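PDB 3VGP: transmembrane oligosaccharyl transferase, putative from Archaeoglobus fulgidus, which is a putative member of the AglB-type transmembrane oligosaccharyl transferase family, represented here by its C-terminal globular domain. Local coordinates for residues A[13-18]-A[88-93]; A[67-72]-A[134-139]. The protein carries 1 engineered substitution. All blocks are in the same frame, centred on the assembly; numbering follows the deposited sequence.

Interaction 1: residues A[13-18]-A[88-93]; sequences EWMRTS and YVVTAD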
# COMPACT_ATOMS: atom_id res chain seq x y z
N GLU A 13 11.54 2.88 8.50
CA GLU A 13 12.98 2.83 8.76
C GLU A 13 13.55 1.46 8.40
O GLU A 13 14.68 1.36 7.92
CB GLU A 13 13.27 3.14 10.23
CG GLU A 13 14.74 3.11 10.60
CD GLU A 13 15.60 3.94 9.66
OE1 GLU A 13 15.25 5.11 9.40
OE2 GLU A 13 16.64 3.42 9.19
N TRP A 14 12.78 0.41 8.65
CA TRP A 14 13.22 -0.95 8.33
C TRP A 14 13.35 -1.09 6.82
O TRP A 14 14.29 -1.72 6.32
CB TRP A 14 12.21 -1.97 8.85
CG TRP A 14 12.61 -3.39 8.59
CD1 TRP A 14 13.37 -4.20 9.40
CD2 TRP A 14 12.29 -4.18 7.43
NE1 TRP A 14 13.54 -5.43 8.81
CE2 TRP A 14 12.89 -5.44 7.61
CE3 TRP A 14 11.56 -3.93 6.27
CZ2 TRP A 14 12.78 -6.46 6.65
CZ3 TRP A 14 11.45 -4.94 5.32
CH2 TRP A 14 12.06 -6.19 5.52
N MSE A 15 12.41 -0.51 6.08
CA MSE A 15 12.44 -0.59 4.63
C MSE A 15 13.54 0.28 4.04
O MSE A 15 14.19 -0.12 3.08
CB MSE A 15 11.09 -0.17 4.04
CG MSE A 15 9.96 -1.13 4.39
SE MSE A 15 8.32 -0.67 3.52
CE MSE A 15 7.79 0.77 4.67
N ARG A 16 13.75 1.46 4.61
CA ARG A 16 14.80 2.34 4.12
C ARG A 16 16.14 1.62 4.26
O ARG A 16 16.97 1.63 3.35
CB ARG A 16 14.81 3.64 4.91
N THR A 17 16.34 0.98 5.41
CA THR A 17 17.56 0.25 5.68
C THR A 17 17.73 -0.89 4.69
O THR A 17 18.83 -1.15 4.19
CB THR A 17 17.56 -0.32 7.12
OG1 THR A 17 17.55 0.77 8.06
CG2 THR A 17 18.78 -1.19 7.38
N SER A 18 16.63 -1.58 4.38
CA SER A 18 16.68 -2.68 3.43
C SER A 18 16.97 -2.18 2.02
O SER A 18 17.62 -2.86 1.23
CB SER A 18 15.35 -3.44 3.45
OG SER A 18 15.36 -4.50 2.51
N TYR A 88 8.13 -3.26 -1.90
CA TYR A 88 7.31 -3.43 -0.71
C TYR A 88 5.93 -2.80 -0.80
O TYR A 88 5.76 -1.71 -1.36
CB TYR A 88 8.01 -2.83 0.51
CG TYR A 88 9.32 -3.49 0.87
CD1 TYR A 88 9.37 -4.84 1.22
CD2 TYR A 88 10.51 -2.76 0.88
CE1 TYR A 88 10.58 -5.45 1.56
CE2 TYR A 88 11.72 -3.36 1.22
CZ TYR A 88 11.74 -4.70 1.56
OH TYR A 88 12.93 -5.31 1.90
N VAL A 89 4.95 -3.50 -0.24
CA VAL A 89 3.58 -3.03 -0.16
C VAL A 89 3.29 -3.05 1.34
O VAL A 89 3.57 -4.04 2.01
CB VAL A 89 2.60 -3.97 -0.88
CG1 VAL A 89 1.17 -3.51 -0.62
CG2 VAL A 89 2.87 -3.95 -2.38
N VAL A 90 2.74 -1.97 1.87
CA VAL A 90 2.48 -1.89 3.30
C VAL A 90 1.02 -1.67 3.63
O VAL A 90 0.37 -0.81 3.02
CB VAL A 90 3.31 -0.76 3.94
CG1 VAL A 90 3.19 -0.82 5.46
CG2 VAL A 90 4.76 -0.86 3.51
N THR A 91 0.50 -2.43 4.58
CA THR A 91 -0.89 -2.31 5.00
C THR A 91 -0.94 -2.04 6.51
O THR A 91 0.08 -2.07 7.19
CB THR A 91 -1.71 -3.60 4.70
OG1 THR A 91 -1.20 -4.70 5.47
CG2 THR A 91 -1.61 -3.95 3.21
N ALA A 92 -2.13 -1.73 7.01
CA ALA A 92 -2.33 -1.46 8.44
C ALA A 92 -3.83 -1.55 8.70
O ALA A 92 -4.63 -1.46 7.78
CB ALA A 92 -1.81 -0.07 8.79
N ASP A 93 -4.21 -1.72 9.96
CA ASP A 93 -5.64 -1.83 10.27
C ASP A 93 -6.43 -0.64 9.75
O ASP A 93 -7.56 -0.79 9.27
CB ASP A 93 -5.88 -1.95 11.78
CG ASP A 93 -5.47 -3.30 12.34
OD1 ASP A 93 -5.33 -4.26 11.56
OD2 ASP A 93 -5.31 -3.40 13.58
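The Tyr88 side chain reaches from strand 88-91 to the helix and meets three of its residues. Its CG is anti to the carbonyl carbon (chi1 -62°), which sends the ring toward the helix. At the tip, Tyr88 OH and Ser18 OG form a short hydrogen bond of 2.6 Å, and either hydroxyl could be the donor. Ser18 OG sits at the ring edge, in its plane, and is anti to its own backbone N. The bond ties down the far end of the ring. Trp14 adds an offset edge-to-face pair: its six-membered ring turns an edge to the face of Tyr88, with centroids 5.6 Å apart and planes at 61°. Trp14 CZ3 comes 3.8 Å from Tyr88 CZ. Selenomethionine Met15 runs past the tyrosine in the opposite direction. Its SE lies 3.7 Å from Tyr88 CB and obliquely to the ring, a Met-aromatic contact. SE meets Val90 CG2 tip to tip at 3.6 Å, and the bend at chi3 lets the terminal CE reach the same methyl. Tyr88 and Val90, alternate residues of the strand, thus both point at the helix. Helix segment 13-18 and strand 88-91 run antiparallel, at 176°. This is the packing of a helix against one face of a mixed beta-sheet.

Interaction 2: residues A[67-72]-A[134-139]; sequences KFFTAK and YRLHME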
# COMPACT_ATOMS: atom_id res chain seq x y z
N LYS A 67 -5.93 1.80 -6.69
CA LYS A 67 -6.26 0.82 -7.71
C LYS A 67 -5.73 -0.55 -7.31
O LYS A 67 -6.36 -1.58 -7.55
CB LYS A 67 -5.64 1.22 -9.06
CG LYS A 67 -6.28 2.45 -9.70
CD LYS A 67 -7.68 2.17 -10.21
CE LYS A 67 -8.22 3.36 -11.00
NZ LYS A 67 -9.60 3.14 -11.51
N PHE A 68 -4.55 -0.56 -6.69
CA PHE A 68 -3.92 -1.79 -6.25
C PHE A 68 -4.71 -2.44 -5.12
O PHE A 68 -5.07 -3.61 -5.20
CB PHE A 68 -2.49 -1.49 -5.78
CG PHE A 68 -1.78 -2.68 -5.18
CD1 PHE A 68 -0.99 -3.50 -5.96
CD2 PHE A 68 -1.91 -2.96 -3.82
CE1 PHE A 68 -0.33 -4.59 -5.40
CE2 PHE A 68 -1.26 -4.05 -3.26
CZ PHE A 68 -0.47 -4.87 -4.05
N PHE A 69 -5.00 -1.66 -4.08
CA PHE A 69 -5.73 -2.19 -2.93
C PHE A 69 -7.15 -2.63 -3.24
O PHE A 69 -7.60 -3.64 -2.70
CB PHE A 69 -5.73 -1.16 -1.79
CG PHE A 69 -4.39 -1.02 -1.09
CD1 PHE A 69 -3.64 -2.16 -0.76
CD2 PHE A 69 -3.89 0.23 -0.75
CE1 PHE A 69 -2.41 -2.04 -0.10
CE2 PHE A 69 -2.67 0.37 -0.08
CZ PHE A 69 -1.93 -0.77 0.24
N THR A 70 -7.84 -1.91 -4.12
CA THR A 70 -9.22 -2.26 -4.46
C THR A 70 -9.35 -3.31 -5.56
O THR A 70 -10.47 -3.71 -5.90
CB THR A 70 -10.03 -1.01 -4.86
OG1 THR A 70 -9.41 -0.35 -5.97
CG2 THR A 70 -10.11 -0.04 -3.69
N ALA A 71 -8.23 -3.77 -6.12
CA ALA A 71 -8.28 -4.78 -7.17
C ALA A 71 -8.93 -6.05 -6.63
O ALA A 71 -8.72 -6.42 -5.47
CB ALA A 71 -6.88 -5.09 -7.67
N LYS A 72 -9.73 -6.71 -7.46
CA LYS A 72 -10.40 -7.94 -7.07
C LYS A 72 -9.56 -9.16 -7.43
O LYS A 72 -9.73 -10.24 -6.85
CB LYS A 72 -11.78 -8.04 -7.74
CG LYS A 72 -12.79 -7.02 -7.22
CD LYS A 72 -13.14 -7.29 -5.76
CE LYS A 72 -14.13 -6.26 -5.21
NZ LYS A 72 -15.42 -6.27 -5.95
N TYR A 134 -7.78 -7.30 1.22
CA TYR A 134 -8.29 -8.24 2.21
C TYR A 134 -7.34 -9.44 2.26
O TYR A 134 -6.93 -9.88 3.34
CB TYR A 134 -9.69 -8.74 1.83
CG TYR A 134 -10.19 -9.84 2.74
CD1 TYR A 134 -10.97 -9.55 3.87
CD2 TYR A 134 -9.86 -11.17 2.49
CE1 TYR A 134 -11.39 -10.57 4.73
CE2 TYR A 134 -10.28 -12.20 3.34
CZ TYR A 134 -11.05 -11.88 4.46
OH TYR A 134 -11.47 -12.89 5.30
N ARG A 135 -6.98 -9.96 1.09
CA ARG A 135 -6.09 -11.11 1.02
C ARG A 135 -4.70 -10.82 1.58
O ARG A 135 -4.00 -11.73 1.99
CB ARG A 135 -6.01 -11.62 -0.41
CG ARG A 135 -7.12 -12.62 -0.73
CD ARG A 135 -7.29 -12.79 -2.22
NE ARG A 135 -8.04 -11.68 -2.80
CZ ARG A 135 -8.19 -11.49 -4.10
NH1 ARG A 135 -7.65 -12.34 -4.97
NH2 ARG A 135 -8.90 -10.46 -4.54
N LEU A 136 -4.31 -9.55 1.58
CA LEU A 136 -3.02 -9.18 2.14
C LEU A 136 -3.13 -9.09 3.66
O LEU A 136 -2.59 -9.92 4.40
CB LEU A 136 -2.54 -7.83 1.59
CG LEU A 136 -2.05 -7.78 0.14
CD1 LEU A 136 -1.91 -6.34 -0.33
CD2 LEU A 136 -0.71 -8.49 0.05
N HIS A 137 -3.86 -8.08 4.13
CA HIS A 137 -3.98 -7.83 5.55
C HIS A 137 -4.76 -8.83 6.40
O HIS A 137 -4.33 -9.16 7.51
CB HIS A 137 -4.59 -6.44 5.77
CG HIS A 137 -4.27 -5.84 7.10
ND1 HIS A 137 -3.05 -5.27 7.39
CD2 HIS A 137 -5.01 -5.74 8.23
CE1 HIS A 137 -3.06 -4.84 8.64
NE2 HIS A 137 -4.23 -5.12 9.17
N MSE A 138 -5.89 -9.31 5.90
CA MSE A 138 -6.70 -10.26 6.67
C MSE A 138 -6.19 -11.69 6.62
O MSE A 138 -6.41 -12.45 7.57
CB MSE A 138 -8.16 -10.25 6.18
CG MSE A 138 -8.80 -8.88 6.05
SE MSE A 138 -8.45 -7.65 7.47
CE MSE A 138 -7.64 -6.30 6.41
N GLU A 139 -5.51 -12.07 5.54
CA GLU A 139 -5.01 -13.43 5.41
C GLU A 139 -3.49 -13.54 5.32
O GLU A 139 -2.97 -14.60 5.02
CB GLU A 139 -5.60 -14.10 4.16
CG GLU A 139 -7.11 -14.04 4.06
CD GLU A 139 -7.65 -14.88 2.93
OE1 GLU A 139 -7.00 -14.94 1.86
OE2 GLU A 139 -8.73 -15.48 3.09
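Leu136 presses its CD1 methyl against the edge of the Phe68 ring, 3.8 Å from CE2 and near the ring plane. The two side chains cross at about a right angle. Phe68 CG is anti to its backbone N (chi1 175°), and this brings the end of the ring nearer to Leu136. The same methyl also lies at the edge of Phe69, 4.3 Å from CE1, a looser approach. One leucine branch therefore meets the rims of two neighbouring rings and stacks on neither. Phe69 CD1 in turn lies at the edge of the Phe68 ring, in its plane. A polar link joins the segments beyond this apolar patch. The Arg135 chain bends at chi3 (-79°), and NH2 donates to Lys72 O at 2.5 Å. That is very short, and the N-H...O angle is 158°. The oxygen lies near the guanidinium plane, but NH2 stands well above the carbonyl plane and not on a lone pair. Arg135 NH2 and NE also make weak bonds to His130 O and Thr131 O, respectively, which probably help to orient the guanidinium. The contact joins the C-terminal end of helix 58-69, and the turn after it, to helix 132-138. Phe68 and Phe69 also pack on Val89 of strand 88-91, Phe68 touches Ala77 of helix 74-84, and Leu136 touches Leu144.

How the interactions relate
The centres of interactions 1 and 2 are about 16 Å apart, and each lies about 9 Å from the centre of the chain. Their segments alternate in sequence: 13-18, 67-72, 88-93, then 134-139. Strand 88-91 connects them. Tyr88 and Val90 face helix 6-20, whereas Val89 and Thr91 turn to helix 58-69, so the two helices pack on opposite faces of the sheet. Segments 88-93 and 134-139 also touch each other. His137 ND1 is probably hydrogen-bonded to Thr91 OG1 (2.7 Å), and His137 NE2 to Asp93 OD1 (2.8 Å). Both ring nitrogens thus probably link helix 132-138 to the last strand residue and to the turn just after it. Early and late parts of the chain are joined in one compact domain.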